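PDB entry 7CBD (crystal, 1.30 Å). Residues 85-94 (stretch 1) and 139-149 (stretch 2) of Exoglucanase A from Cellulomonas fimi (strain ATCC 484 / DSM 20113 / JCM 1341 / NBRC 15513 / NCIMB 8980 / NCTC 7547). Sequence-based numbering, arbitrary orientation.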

# COMPACT_ATOMS: atom_id res chain seq x y z
N VAL A 85 6.00 24.32 -7.42
CA VAL A 85 5.52 23.41 -8.46
C VAL A 85 4.30 22.71 -7.87
O VAL A 85 4.03 22.86 -6.67
CB VAL A 85 6.61 22.40 -8.86
CG1 VAL A 85 7.81 23.10 -9.47
CG2 VAL A 85 7.02 21.54 -7.67
N PRO A 86 3.52 21.96 -8.65
CA PRO A 86 2.38 21.27 -8.05
C PRO A 86 2.82 20.31 -6.95
O PRO A 86 3.95 19.81 -6.94
CB PRO A 86 1.76 20.52 -9.24
CG PRO A 86 2.19 21.33 -10.44
CD PRO A 86 3.57 21.77 -10.11
N LEU A 87 1.92 20.08 -6.01
CA LEU A 87 2.18 19.14 -4.92
C LEU A 87 1.03 18.15 -4.85
O LEU A 87 -0.14 18.53 -4.95
CB LEU A 87 2.29 19.89 -3.59
CG LEU A 87 2.43 19.02 -2.34
CD1 LEU A 87 3.39 19.65 -1.35
CD2 LEU A 87 1.08 18.75 -1.67
N VAL A 88 1.37 16.87 -4.67
CA VAL A 88 0.39 15.80 -4.45
C VAL A 88 0.41 15.42 -2.97
O VAL A 88 1.45 15.04 -2.42
CB VAL A 88 0.69 14.57 -5.32
CG1 VAL A 88 -0.31 13.45 -5.00
CG2 VAL A 88 0.66 14.92 -6.79
N PHE A 89 -0.76 15.50 -2.34
CA PHE A 89 -0.99 15.02 -0.99
C PHE A 89 -1.63 13.64 -1.11
O PHE A 89 -2.73 13.51 -1.65
CB PHE A 89 -1.92 16.00 -0.27
CG PHE A 89 -2.45 15.50 1.04
CD1 PHE A 89 -1.58 15.14 2.05
CD2 PHE A 89 -3.81 15.38 1.26
CE1 PHE A 89 -2.06 14.68 3.27
CE2 PHE A 89 -4.30 14.93 2.47
CZ PHE A 89 -3.42 14.58 3.47
N ASN A 90 -0.93 12.61 -0.64
CA ASN A 90 -1.45 11.24 -0.66
C ASN A 90 -2.34 11.00 0.55
O ASN A 90 -1.89 11.15 1.69
CB ASN A 90 -0.31 10.23 -0.67
CG ASN A 90 0.46 10.25 -1.97
OD1 ASN A 90 -0.01 9.75 -2.98
ND2 ASN A 90 1.66 10.82 -1.94
N LEU A 91 -3.58 10.59 0.29
CA LEU A 91 -4.60 10.41 1.32
C LEU A 91 -5.21 9.03 1.12
O LEU A 91 -5.55 8.67 -0.01
CB LEU A 91 -5.69 11.45 1.06
CG LEU A 91 -6.52 12.12 2.17
CD1 LEU A 91 -7.95 12.39 1.70
CD2 LEU A 91 -6.50 11.44 3.49
N VAL A 92 -5.35 8.25 2.19
CA VAL A 92 -5.94 6.92 2.09
C VAL A 92 -7.35 6.93 2.66
O VAL A 92 -7.56 7.28 3.84
CB VAL A 92 -5.09 5.83 2.77
CG1 VAL A 92 -5.60 4.46 2.33
CG2 VAL A 92 -3.63 6.01 2.41
N ILE A 93 -8.30 6.54 1.82
CA ILE A 93 -9.70 6.37 2.18
C ILE A 93 -9.86 4.90 2.57
O ILE A 93 -9.65 4.01 1.74
CB ILE A 93 -10.59 6.73 0.98
CG1 ILE A 93 -10.25 8.13 0.45
CG2 ILE A 93 -12.07 6.60 1.32
CD1 ILE A 93 -10.44 9.24 1.47
N TYR A 94 -10.18 4.63 3.84
CA TYR A 94 -10.06 3.27 4.35
C TYR A 94 -10.98 3.05 5.55
O TYR A 94 -10.51 2.90 6.68
CB TYR A 94 -8.60 2.98 4.76
CG TYR A 94 -8.26 1.54 5.11
CD1 TYR A 94 -8.69 0.48 4.33
CD2 TYR A 94 -7.45 1.26 6.21
CE1 TYR A 94 -8.35 -0.84 4.64
CE2 TYR A 94 -7.10 -0.04 6.52
CZ TYR A 94 -7.55 -1.08 5.74
OH TYR A 94 -7.19 -2.37 6.07
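Stretch 2 (139-149) SIRIAATIEPD

Parallel β-strands pair by a simple rule: each bonded residue of one strand reaches both neighbours of the residue opposite it, and residues 139-149 of this exoglucanase, laid beside 85-94, illustrate it well. Strand 141-146 runs in the same direction as strand 87-93, with a signed crossing angle of -30°, and the two stretches bury 888 Å² between them.

Before the strand begins, a water bridges the backbones, donating to Ser139 O (2.9 Å) and accepting from Leu87 N (3.1 Å). Ile140 then places CG2 4.2 Å from Leu87 CD2. Arg141 opens the ladder: its N donates to Leu87 O (2.9 Å) and its O accepts from Phe89 N (2.8 Å), so that it straddles Val88. Its extended side chain brings the guanidinium against Pro86, whose CB lies over one face, 3.6 Å from CZ.

Ile142, paired with Phe89, turns to the other face of the sheet, where its CG1 meets the edge of the Phe89 ring, 4.0 Å from CD2, and its CG2 lies 3.9 Å from Leu91 CB. Ala143 repeats the pattern of Arg141, its N bonding to Phe89 O and its O to Leu91 N, both at 2.9 Å, while its CB packs 3.5 Å from Val88 CG1. Ala144, opposite Leu91, sends its CA to within 3.3 Å of Leu91 O, a CA-H...O contact. Thr145 straddles Val92, from Thr145 N to Leu91 O (2.8 Å) and from Thr145 O to Ile93 N (2.9 Å). A second water links its OG1 to Asn90 OD1 and Ala143 O.

Ile146 CD1 approaches Ile93 CG1 at 4.0 Å. Beyond the strand, at positive phi, Glu147 N still bonds to Ile93 O (2.7 Å). Pro148 finishes the contact, its CG 3.8 Å from Val92 CG1 and its O 3.3 Å from Tyr94 CE1, at the ring edge.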

# COMPACT_ATOMS: atom_id res chain seq x y z
N SER A 139 -4.97 24.97 -4.29
CA SER A 139 -3.58 25.07 -4.73
C SER A 139 -2.81 23.76 -4.60
O SER A 139 -1.62 23.73 -4.95
CB SER A 139 -2.87 26.17 -3.94
OG SER A 139 -2.93 25.90 -2.55
N ILE A 140 -3.42 22.70 -4.09
CA ILE A 140 -2.76 21.40 -4.00
C ILE A 140 -3.58 20.37 -4.77
O ILE A 140 -4.72 20.62 -5.16
CB ILE A 140 -2.52 20.94 -2.54
CG1 ILE A 140 -3.84 20.65 -1.83
CG2 ILE A 140 -1.66 21.97 -1.79
CD1 ILE A 140 -3.66 20.04 -0.46
N ARG A 141 -2.96 19.23 -5.01
CA ARG A 141 -3.63 18.07 -5.59
C ARG A 141 -3.68 16.99 -4.53
O ARG A 141 -2.75 16.84 -3.74
CB ARG A 141 -2.86 17.56 -6.81
CG ARG A 141 -2.74 18.59 -7.92
CD ARG A 141 -1.79 18.13 -9.01
NE ARG A 141 -1.76 19.10 -10.10
CZ ARG A 141 -0.93 19.06 -11.14
NH1 ARG A 141 -0.02 18.10 -11.24
NH2 ARG A 141 -1.01 19.99 -12.07
N ILE A 142 -4.77 16.23 -4.50
CA ILE A 142 -4.94 15.13 -3.56
C ILE A 142 -5.04 13.84 -4.36
O ILE A 142 -5.93 13.71 -5.22
CB ILE A 142 -6.16 15.33 -2.64
CG1 ILE A 142 -6.04 16.66 -1.86
CG2 ILE A 142 -6.31 14.14 -1.72
CD1 ILE A 142 -6.81 17.82 -2.46
N ALA A 143 -4.13 12.91 -4.11
CA ALA A 143 -4.23 11.57 -4.68
C ALA A 143 -4.86 10.70 -3.61
O ALA A 143 -4.23 10.42 -2.58
CB ALA A 143 -2.86 11.04 -5.08
N ALA A 144 -6.10 10.32 -3.82
CA ALA A 144 -6.86 9.53 -2.86
C ALA A 144 -6.74 8.06 -3.24
O ALA A 144 -7.23 7.65 -4.30
CB ALA A 144 -8.32 9.98 -2.87
N THR A 145 -6.05 7.29 -2.39
CA THR A 145 -6.05 5.84 -2.55
C THR A 145 -7.36 5.31 -1.99
O THR A 145 -7.66 5.50 -0.81
CB THR A 145 -4.85 5.22 -1.82
OG1 THR A 145 -3.65 5.51 -2.53
CG2 THR A 145 -5.01 3.70 -1.71
N ILE A 146 -8.16 4.66 -2.84
CA ILE A 146 -9.55 4.33 -2.52
C ILE A 146 -9.62 2.89 -2.01
O ILE A 146 -9.57 1.93 -2.79
CB ILE A 146 -10.49 4.54 -3.71
CG1 ILE A 146 -10.35 5.94 -4.31
CG2 ILE A 146 -11.93 4.28 -3.28
CD1 ILE A 146 -10.66 7.06 -3.36
N GLU A 147 -9.76 2.75 -0.69
CA GLU A 147 -10.18 1.54 0.02
C GLU A 147 -9.32 0.32 -0.28
O GLU A 147 -9.77 -0.63 -0.95
CB GLU A 147 -11.68 1.29 -0.15
CG GLU A 147 -12.55 2.39 0.44
CD GLU A 147 -12.59 2.41 1.97
OE1 GLU A 147 -12.13 1.44 2.62
OE2 GLU A 147 -13.10 3.40 2.54
N PRO A 148 -8.10 0.28 0.25
CA PRO A 148 -7.30 -0.95 0.17
C PRO A 148 -8.06 -2.15 0.73
O PRO A 148 -8.93 -2.02 1.60
CB PRO A 148 -6.08 -0.62 1.04
CG PRO A 148 -5.99 0.89 1.00
CD PRO A 148 -7.41 1.36 0.96
N ASP A 149 -7.73 -3.34 0.21
CA ASP A 149 -8.28 -4.60 0.72
C ASP A 149 -9.81 -4.64 0.66
O ASP A 149 -10.46 -5.11 1.59
CB ASP A 149 -7.78 -4.90 2.13
CG ASP A 149 -8.13 -6.30 2.59
OD1 ASP A 149 -8.24 -7.19 1.72
OD2 ASP A 149 -8.34 -6.49 3.80
O HOH W 1 -0.59 21.72 -6.81
O HOH W 2 -2.58 8.14 -2.34